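(S)-2-haloacid dehalogenase 4A (Burkholderia cepacia, PDB 2NO4) catalyses the hydrolytic dehalogenation of short-chain (S)-2-haloalkanoic acids to the corresponding (R)-2-hydroxyalkanoic acids, with inversion of configuration. Local coordinates at residues 22-27 and 184-189; 202-207 and 223-228. All coordinates share one frame; numbering follows the deposited sequence. Where two conformers were deposited one is given.

Overall arrangement
Both contacts are largely buried and hang on the same parallel sheet, in which strands 181-185 and 200-204 are neighbours, with centres about 10 Å apart. Contact 1, centred about 4 Å from the chain centre, joins the loop after strand 16-19 to the turn between strand 181-185 and helix 188-197, at the active site, through polar side chains gripping backbone atoms. Contact 2 is more peripheral, about 14 Å out, with Asn223 exposed, toward strand 220-222, outermost in this chain. Its inner half is aliphatic, its outer half is charged and carries a sulfate, and no direct hydrogen bond crosses it. They meet where Arg206 NH2 bonds Thr24 O at 2.9 Å and Ser186 OG bonds Ile204 O at 3.0 Å.

Contact 1. Residues 22-27 and 184-189; sequences YGTLLD and VSSNAW. With SO4 (sulfate ion), chain H.
The carboxamide of Asn187 meets the carbonyl of Tyr22, whose O lies exactly in the amide plane and accepts from ND2 at 3.2 Å. The bond is nearly straight at N (170°), while the donor stands 21° out of the carbonyl plane. Behind the amide, Asn187 CB rests 3.4 Å above one face of the Trp189 ring, displaced toward its rim. The Tyr22 ring has sulfate O2 at its edge, and Tyr22 N donates to sulfate O1 at 2.9 Å.

Thr24, probably important for catalysis, makes the second link: its OG1 accepts from Ser186 N at 2.8 Å. With OG1 anti to the carbonyl carbon (chi1 -55°), CG2 is left to lie against Val184 O and Ser185 CA. OG1 also bonds Asp20 OD2, so this second-shell hydroxyl ties the nucleophile of a HAD-superfamily Rossmann-like fold to the loop that follows strand 181-185. There Ser185 OG accepts from Asn187 N at 3.0 Å, forming an ST turn just before helix 188-197.

Gly23 takes a positive phi, where a CB would crowd Tyr22 O as well as Asn187 OD1. Gly23 O lies 3.2 Å from Ser186 OG, whose bonded partner is Ile204 O. The sulfate, probably from the crystallisation liquor, is also held by Lys161 NZ and by Ala21 N, Ser128 OG and Asn129 N, whose residues, like Tyr22, bind the haloacid.

Contact 2. Residues 202-207 and 223-228; sequences VRINRQ and NSLSEL. With SO4 (sulfate ion), chain L.
Leu228 CD2 is the bump at the inner end of this contact, set into the notch formed by Val202 CG1, 3.5 Å away, and Ile204 CD1, 4.0 Å away. Val202 and Leu228 slide past each other in opposite directions, whereas Ile204 crosses both Leu228 and Leu225 at about a right angle. The branches of Ile204 divide the work. CD1 reaches Leu228, Ile204 CG1 approaches Leu225 CD2 at 4.1 Å, and CG2, anti to the backbone N, lies against the backbone at Ser224 N.

The same Ile204 CG2 also stands 3.7 Å above the centre of one face of the Arg206 guanidinium, and Leu225 CD1 comes to its edge, in plane. The Arg206 chain is extended from CG to NE, then turns at chi4 (94°). A sulfate, probably from the crystallisation liquor, fills the hollow between the segments. Arg206 NE donates to its O2 at 2.9 Å and NH2 to its O3; Leu225 N also donates to O3, almost straight (173°), and Ser224 OG donates to O4. Asp109 N binds the sulfate too, while Arg206 NH2 also bonds Thr24 O and its guanidinium makes a cation-pi contact with Tyr107. The anion thus bridges two segments, which touch at their outer end through a CA-H...O contact, Asn223 CA to Asn205 O at 3.4 Å.

Ser224 OG accepts from Ser226 N in an ST turn that opens the 3-10 segment 225-227. Around the contact, Ile204 and Leu228 also pack on Val184 of strand 181-185, Ile204 touches Val222 of strand 220-222, outermost in this chain, and the segment runs on into the C-terminal helix.

Contact 1. Residues 22-27 and 184-189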
# COMPACT_ATOMS: atom_id res chain seq x y z
N TYR B 22 -5.02 -14.38 5.14
CA TYR B 22 -3.59 -14.27 4.86
C TYR B 22 -2.93 -13.35 5.89
O TYR B 22 -3.12 -12.13 5.86
CB TYR B 22 -3.35 -13.76 3.42
CG TYR B 22 -3.77 -14.82 2.42
CD1 TYR B 22 -2.96 -15.95 2.20
CD2 TYR B 22 -5.01 -14.74 1.76
CE1 TYR B 22 -3.34 -16.96 1.30
CE2 TYR B 22 -5.42 -15.75 0.88
CZ TYR B 22 -4.59 -16.86 0.66
OH TYR B 22 -4.97 -17.86 -0.23
N GLY B 23 -2.20 -13.96 6.81
CA GLY B 23 -1.56 -13.20 7.92
C GLY B 23 -2.17 -13.50 9.28
O GLY B 23 -1.52 -13.29 10.31
N THR B 24 -3.39 -14.02 9.28
CA THR B 24 -4.15 -14.27 10.52
C THR B 24 -4.29 -15.77 10.78
O THR B 24 -3.85 -16.26 11.81
CB THR B 24 -5.52 -13.59 10.43
OG1 THR B 24 -5.31 -12.20 10.16
CG2 THR B 24 -6.35 -13.73 11.76
N LEU B 25 -4.92 -16.48 9.84
CA LEU B 25 -5.06 -17.94 9.93
C LEU B 25 -3.92 -18.64 9.20
O LEU B 25 -3.51 -19.70 9.62
CB LEU B 25 -6.40 -18.42 9.34
CG LEU B 25 -7.66 -17.90 10.07
CD1 LEU B 25 -8.93 -18.38 9.39
CD2 LEU B 25 -7.64 -18.26 11.58
N LEU B 26 -3.44 -18.01 8.13
CA LEU B 26 -2.39 -18.56 7.25
C LEU B 26 -1.14 -17.70 7.37
O LEU B 26 -1.21 -16.47 7.34
CB LEU B 26 -2.86 -18.57 5.79
CG LEU B 26 -4.10 -19.42 5.52
CD1 LEU B 26 -4.55 -19.31 4.06
CD2 LEU B 26 -3.78 -20.87 5.90
N ASP B 27 -0.00 -18.36 7.45
CA ASP B 27 1.27 -17.69 7.72
C ASP B 27 1.94 -17.24 6.40
O ASP B 27 2.54 -18.05 5.71
CB ASP B 27 2.16 -18.67 8.48
CG ASP B 27 3.42 -18.05 8.97
OD1 ASP B 27 3.87 -17.01 8.44
OD2 ASP B 27 3.97 -18.62 9.92
N VAL B 184 -11.74 -10.64 13.23
CA VAL B 184 -10.40 -11.01 13.73
C VAL B 184 -9.32 -10.91 12.63
O VAL B 184 -9.43 -11.55 11.60
CB VAL B 184 -10.37 -12.44 14.36
CG1 VAL B 184 -8.98 -12.76 14.89
CG2 VAL B 184 -11.43 -12.55 15.49
N SER B 185 -8.28 -10.12 12.88
CA SER B 185 -7.21 -9.98 11.86
C SER B 185 -5.86 -9.63 12.50
O SER B 185 -5.82 -8.98 13.56
CB SER B 185 -7.61 -8.90 10.81
OG SER B 185 -6.64 -8.83 9.75
N SER B 186 -4.77 -10.02 11.85
CA SER B 186 -3.44 -9.50 12.16
C SER B 186 -3.06 -8.25 11.37
O SER B 186 -2.02 -7.65 11.62
CB SER B 186 -2.38 -10.57 11.92
OG SER B 186 -2.58 -11.66 12.80
N ASN B 187 -3.88 -7.90 10.38
CA ASN B 187 -3.53 -6.78 9.48
C ASN B 187 -4.19 -5.51 9.95
O ASN B 187 -5.40 -5.43 9.92
CB ASN B 187 -3.95 -7.12 8.04
CG ASN B 187 -3.28 -8.39 7.54
OD1 ASN B 187 -2.08 -8.56 7.70
ND2 ASN B 187 -4.06 -9.31 7.01
N ALA B 188 -3.39 -4.55 10.40
CA ALA B 188 -3.91 -3.30 10.96
C ALA B 188 -4.83 -2.50 10.03
O ALA B 188 -5.78 -1.90 10.50
CB ALA B 188 -2.75 -2.41 11.50
N TRP B 189 -4.55 -2.50 8.71
CA TRP B 189 -5.36 -1.78 7.72
C TRP B 189 -6.78 -2.43 7.59
O TRP B 189 -7.77 -1.76 7.36
CB TRP B 189 -4.61 -1.73 6.34
CG TRP B 189 -4.06 -3.03 5.89
CD1 TRP B 189 -2.79 -3.49 6.10
CD2 TRP B 189 -4.77 -4.11 5.22
NE1 TRP B 189 -2.65 -4.76 5.61
CE2 TRP B 189 -3.84 -5.17 5.06
CE3 TRP B 189 -6.08 -4.27 4.73
CZ2 TRP B 189 -4.17 -6.41 4.44
CZ3 TRP B 189 -6.42 -5.53 4.10
CH2 TRP B 189 -5.46 -6.56 3.97
S SO4 H . -6.75 -11.47 3.32
O1 SO4 H . -7.08 -12.79 3.80
O2 SO4 H . -6.04 -11.53 2.05
O3 SO4 H . -7.91 -10.61 3.24
O4 SO4 H . -5.83 -10.94 4.33

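Contact 2. Residues 202-207 and 223-228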
# COMPACT_ATOMS: atom_id res chain seq x y z
N VAL B 202 -10.85 -7.40 16.74
CA VAL B 202 -9.84 -8.02 17.59
C VAL B 202 -8.59 -8.25 16.77
O VAL B 202 -8.60 -8.97 15.75
CB VAL B 202 -10.34 -9.35 18.15
CG1 VAL B 202 -9.19 -10.06 18.96
CG2 VAL B 202 -11.62 -9.14 18.97
N ARG B 203 -7.52 -7.59 17.19
CA ARG B 203 -6.21 -7.79 16.58
C ARG B 203 -5.46 -8.99 17.18
O ARG B 203 -5.38 -9.13 18.40
CB ARG B 203 -5.36 -6.53 16.77
CG ARG B 203 -3.98 -6.77 16.24
CD ARG B 203 -3.33 -5.57 15.79
NE ARG B 203 -2.10 -5.88 15.08
CZ ARG B 203 -1.23 -4.96 14.71
NH1 ARG B 203 -1.44 -3.69 15.01
NH2 ARG B 203 -0.11 -5.31 14.08
N ILE B 204 -4.95 -9.87 16.32
CA ILE B 204 -3.91 -10.84 16.70
C ILE B 204 -2.56 -10.17 16.41
O ILE B 204 -2.19 -10.00 15.25
CB ILE B 204 -4.01 -12.18 15.95
CG1 ILE B 204 -5.48 -12.66 15.84
CG2 ILE B 204 -3.13 -13.26 16.62
CD1 ILE B 204 -6.16 -12.94 17.16
N ASN B 205 -1.89 -9.74 17.48
CA ASN B 205 -0.61 -9.05 17.40
C ASN B 205 0.42 -9.98 18.01
O ASN B 205 0.69 -9.96 19.23
CB ASN B 205 -0.70 -7.69 18.10
CG ASN B 205 0.48 -6.79 17.79
OD1 ASN B 205 1.53 -7.24 17.30
ND2 ASN B 205 0.33 -5.51 18.11
N ARG B 206 0.95 -10.86 17.18
CA ARG B 206 1.86 -11.92 17.65
C ARG B 206 3.20 -11.37 18.17
O ARG B 206 3.73 -11.89 19.15
CB ARG B 206 2.11 -12.91 16.54
CG ARG B 206 0.92 -13.83 16.30
CD ARG B 206 1.17 -14.83 15.22
NE ARG B 206 -0.07 -15.56 15.06
CZ ARG B 206 -1.03 -15.27 14.17
NH1 ARG B 206 -0.89 -14.23 13.34
NH2 ARG B 206 -2.14 -15.98 14.17
N GLN B 207 3.74 -10.33 17.54
CA GLN B 207 5.05 -9.84 17.90
C GLN B 207 5.01 -8.53 18.69
O GLN B 207 6.01 -7.98 19.05
CB GLN B 207 5.90 -9.67 16.64
CG GLN B 207 6.21 -10.96 15.88
CD GLN B 207 6.94 -10.69 14.57
OE1 GLN B 207 8.17 -10.84 14.48
NE2 GLN B 207 6.19 -10.28 13.53
N ASN B 223 -2.24 -11.94 21.63
CA ASN B 223 -1.00 -12.32 20.95
C ASN B 223 -1.07 -13.67 20.24
O ASN B 223 -0.12 -14.10 19.65
CB ASN B 223 0.21 -12.22 21.90
CG ASN B 223 0.19 -13.28 23.03
OD1 ASN B 223 1.03 -13.25 23.93
ND2 ASN B 223 -0.79 -14.20 22.99
N SER B 224 -2.23 -14.32 20.31
CA SER B 224 -2.39 -15.64 19.79
C SER B 224 -3.84 -15.87 19.50
O SER B 224 -4.72 -15.41 20.25
CB SER B 224 -1.92 -16.67 20.86
OG SER B 224 -2.24 -17.97 20.45
N LEU B 225 -4.11 -16.68 18.47
CA LEU B 225 -5.48 -17.07 18.19
C LEU B 225 -6.12 -17.86 19.38
O LEU B 225 -7.32 -17.75 19.63
CB LEU B 225 -5.48 -17.93 16.93
CG LEU B 225 -5.33 -17.27 15.55
CD1 LEU B 225 -4.89 -18.37 14.57
CD2 LEU B 225 -6.60 -16.56 15.06
N SER B 226 -5.33 -18.67 20.08
CA SER B 226 -5.81 -19.38 21.28
C SER B 226 -6.44 -18.45 22.33
O SER B 226 -7.34 -18.86 23.06
CB SER B 226 -4.68 -20.21 21.90
OG SER B 226 -3.69 -19.35 22.46
N GLU B 227 -5.98 -17.20 22.40
CA GLU B 227 -6.53 -16.23 23.35
C GLU B 227 -7.89 -15.70 23.01
O GLU B 227 -8.51 -15.01 23.83
CB GLU B 227 -5.57 -15.06 23.55
CG GLU B 227 -4.21 -15.49 24.06
CD GLU B 227 -4.23 -16.07 25.47
OE1 GLU B 227 -3.21 -16.68 25.85
OE2 GLU B 227 -5.24 -15.93 26.20
N LEU B 228 -8.35 -16.01 21.81
CA LEU B 228 -9.71 -15.68 21.42
C LEU B 228 -10.68 -16.53 22.19
O LEU B 228 -11.84 -16.16 22.35
CB LEU B 228 -9.92 -15.94 19.92
CG LEU B 228 -9.22 -15.06 18.87
CD1 LEU B 228 -9.52 -15.63 17.45
CD2 LEU B 228 -9.70 -13.57 19.00
S SO4 L . -1.13 -18.59 16.87
O1 SO4 L . -1.65 -19.83 16.24
O2 SO4 L . 0.19 -18.17 16.33
O3 SO4 L . -2.13 -17.58 16.66
O4 SO4 L . -0.84 -18.81 18.27